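Local coordinates for protein Pgp2 (Campylobacter jejuni subsp. jejuni, PDB 6XJ6) that probably trims peptidoglycan as an LD-carboxypeptidase of the YkuD family and determines helical cell shape, with an accessory NTF2-like domain whose pocket binds peptidoglycan, at residues 96-101 against 115-120. Sequence-based numbering, arbitrary orientation.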
loop_
_atom_site.group_PDB
_atom_site.type_symbol
_atom_site.label_atom_id
_atom_site.label_comp_id
_atom_site.label_asym_id
_atom_site.label_seq_id
_atom_site.Cartn_x
_atom_site.Cartn_y
_atom_site.Cartn_z
ATOM N N ALA A 96 -13.593 16.553 -2.126
ATOM C CA ALA A 96 -13.189 15.320 -1.468
ATOM C C ALA A 96 -12.143 14.611 -2.311
ATOM O O ALA A 96 -11.916 14.943 -3.479
ATOM C CB ALA A 96 -14.391 14.394 -1.240
ATOM N N PHE A 97 -11.520 13.608 -1.698
ATOM C CA PHE A 97 -10.505 12.776 -2.328
ATOM C C PHE A 97 -10.766 11.347 -1.880
ATOM O O PHE A 97 -10.890 11.087 -0.680
ATOM C CB PHE A 97 -9.095 13.178 -1.876
ATOM C CG PHE A 97 -8.779 14.638 -2.056
ATOM C CD1 PHE A 97 -9.264 15.578 -1.156
ATOM C CD2 PHE A 97 -7.988 15.070 -3.113
ATOM C CE1 PHE A 97 -8.978 16.920 -1.309
ATOM C CE2 PHE A 97 -7.694 16.418 -3.272
ATOM C CZ PHE A 97 -8.195 17.344 -2.367
ATOM N N ALA A 98 -10.845 10.417 -2.821
ATOM C CA ALA A 98 -11.206 9.050 -2.473
ATOM C C ALA A 98 -9.958 8.208 -2.256
ATOM O O ALA A 98 -9.035 8.238 -3.078
ATOM C CB ALA A 98 -12.076 8.422 -3.563
ATOM N N THR A 99 -9.925 7.464 -1.148
ATOM C CA THR A 99 -8.898 6.450 -0.973
ATOM C C THR A 99 -9.353 5.160 -1.638
ATOM O O THR A 99 -10.531 4.975 -1.952
ATOM C CB THR A 99 -8.595 6.155 0.503
ATOM O OG1 THR A 99 -9.587 5.264 1.041
ATOM C CG2 THR A 99 -8.513 7.423 1.350
ATOM N N THR A 100 -8.401 4.245 -1.831
ATOM C CA THR A 100 -8.657 3.001 -2.545
ATOM C C THR A 100 -9.159 1.866 -1.650
ATOM O O THR A 100 -9.111 0.704 -2.067
ATOM C CB THR A 100 -7.403 2.557 -3.290
ATOM O OG1 THR A 100 -6.298 2.565 -2.382
ATOM C CG2 THR A 100 -7.124 3.498 -4.447
ATOM N N TYR A 101 -9.649 2.160 -0.449
ATOM C CA TYR A 101 -10.238 1.098 0.359
ATOM C C TYR A 101 -11.459 0.520 -0.359
ATOM O O TYR A 101 -12.328 1.283 -0.811
ATOM C CB TYR A 101 -10.665 1.567 1.753
ATOM C CG TYR A 101 -11.297 0.422 2.518
ATOM C CD1 TYR A 101 -10.528 -0.435 3.293
ATOM C CD2 TYR A 101 -12.651 0.156 2.408
ATOM C CE1 TYR A 101 -11.092 -1.509 3.954
ATOM C CE2 TYR A 101 -13.220 -0.919 3.063
ATOM C CZ TYR A 101 -12.434 -1.742 3.840
ATOM O OH TYR A 101 -12.984 -2.816 4.498
ATOM N N GLY A 115 -16.128 3.928 0.051
ATOM C CA GLY A 115 -16.452 5.315 0.335
ATOM C C GLY A 115 -15.610 5.908 1.442
ATOM O O GLY A 115 -16.107 6.728 2.229
ATOM N N ILE A 116 -14.340 5.518 1.521
ATOM C CA ILE A 116 -13.414 6.063 2.501
ATOM C C ILE A 116 -12.669 7.200 1.820
ATOM O O ILE A 116 -11.787 6.974 0.981
ATOM C CB ILE A 116 -12.454 4.992 3.037
ATOM C CG1 ILE A 116 -13.233 3.838 3.678
ATOM C CG2 ILE A 116 -11.471 5.608 4.017
ATOM C CD1 ILE A 116 -14.155 4.242 4.825
ATOM N N TRP A 117 -13.042 8.422 2.175
ATOM C CA TRP A 117 -12.553 9.632 1.545
ATOM C C TRP A 117 -11.897 10.521 2.587
ATOM O O TRP A 117 -12.107 10.366 3.793
ATOM C CB TRP A 117 -13.715 10.450 0.958
ATOM C CG TRP A 117 -14.579 9.737 -0.033
ATOM C CD1 TRP A 117 -14.317 8.562 -0.669
ATOM C CD2 TRP A 117 -15.845 10.186 -0.521
ATOM N NE1 TRP A 117 -15.358 8.239 -1.516
ATOM C CE2 TRP A 117 -16.305 9.228 -1.444
ATOM C CE3 TRP A 117 -16.641 11.305 -0.256
ATOM C CZ2 TRP A 117 -17.528 9.350 -2.097
ATOM C CZ3 TRP A 117 -17.851 11.427 -0.910
ATOM C CH2 TRP A 117 -18.280 10.459 -1.823
ATOM N N ILE A 118 -11.095 11.459 2.093
ATOM C CA ILE A 118 -10.693 12.638 2.842
ATOM C C ILE A 118 -11.556 13.782 2.335
ATOM O O ILE A 118 -11.645 14.008 1.122
ATOM C CB ILE A 118 -9.200 12.940 2.632
ATOM C CG1 ILE A 118 -8.344 11.787 3.170
ATOM C CG2 ILE A 118 -8.816 14.279 3.283
ATOM C CD1 ILE A 118 -6.843 11.917 2.854
ATOM N N HIS A 119 -12.213 14.490 3.247
ATOM C CA HIS A 119 -13.110 15.564 2.841
ATOM C C HIS A 119 -13.171 16.596 3.960
ATOM O O HIS A 119 -12.343 16.593 4.878
ATOM C CB HIS A 119 -14.477 15.003 2.411
ATOM C CG HIS A 119 -15.203 14.248 3.482
ATOM N ND1 HIS A 119 -15.632 14.832 4.652
ATOM C CD2 HIS A 119 -15.594 12.952 3.542
ATOM C CE1 HIS A 119 -16.255 13.928 5.391
ATOM N NE2 HIS A 119 -16.248 12.779 4.740
ATOM N N GLY A 120 -14.145 17.501 3.868
ATOM C CA GLY A 120 -14.295 18.579 4.804
ATOM C C GLY A 120 -15.508 18.424 5.694
ATOM O O GLY A 120 -16.027 17.318 5.910
HETATM O O HOH W 1 -12.698 3.946 -0.367
#
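Residues 96-101 and 115-120 run antiparallel, 164° apart end to end, and Phe97 and Ile118 form a hydrogen-bonded pair: Phe97 N reaches Ile118 O at 2.9 Å and Ile118 N reaches Phe97 O at 2.8 Å, both donors lying nearly along the C=O axis. Beyond the non-hydrogen-bonded pair Ala98-Trp117, Ile116 O is gripped twice by Thr99, in the carbonyl plane by its N and from above that plane by OG1, 2.8 Å from Ile116 O. Chi1 of 80° sets OG1 between backbone N and carbonyl carbon, where it can do this. A water extends the pairing beyond the Thr99-Ile116 bonds: it accepts from Ile116 N and lies within hydrogen-bonding distance of Thr99 O and Tyr101 O. There CG1 of Ile116 crosses Tyr101 obliquely, 3.9 Å from Tyr101 CB.

On the face that carries Ala98 and Trp117, the indole lies along residues 96-98: Trp117 CD1 lies 3.7 Å from Ala98 CB, and CE3 touches Ala96 CB. Phe97 and Ile118 share the opposite face, directed at helix 141-151, where both meet Phe147.

His119 CB packs on Ala96 CB, 3.7 Å away, while its ring leads off toward Cys136, the predicted nucleophile. Since His119 ND1 donates to Gly120 O at 2.8 Å, only 8° out of the ring plane, this bond holds the imidazole's rotation and ND1 is protonated; this probably leaves NE2 to exchange a proton with the cysteine, consistent with the predicted donor/acceptor role.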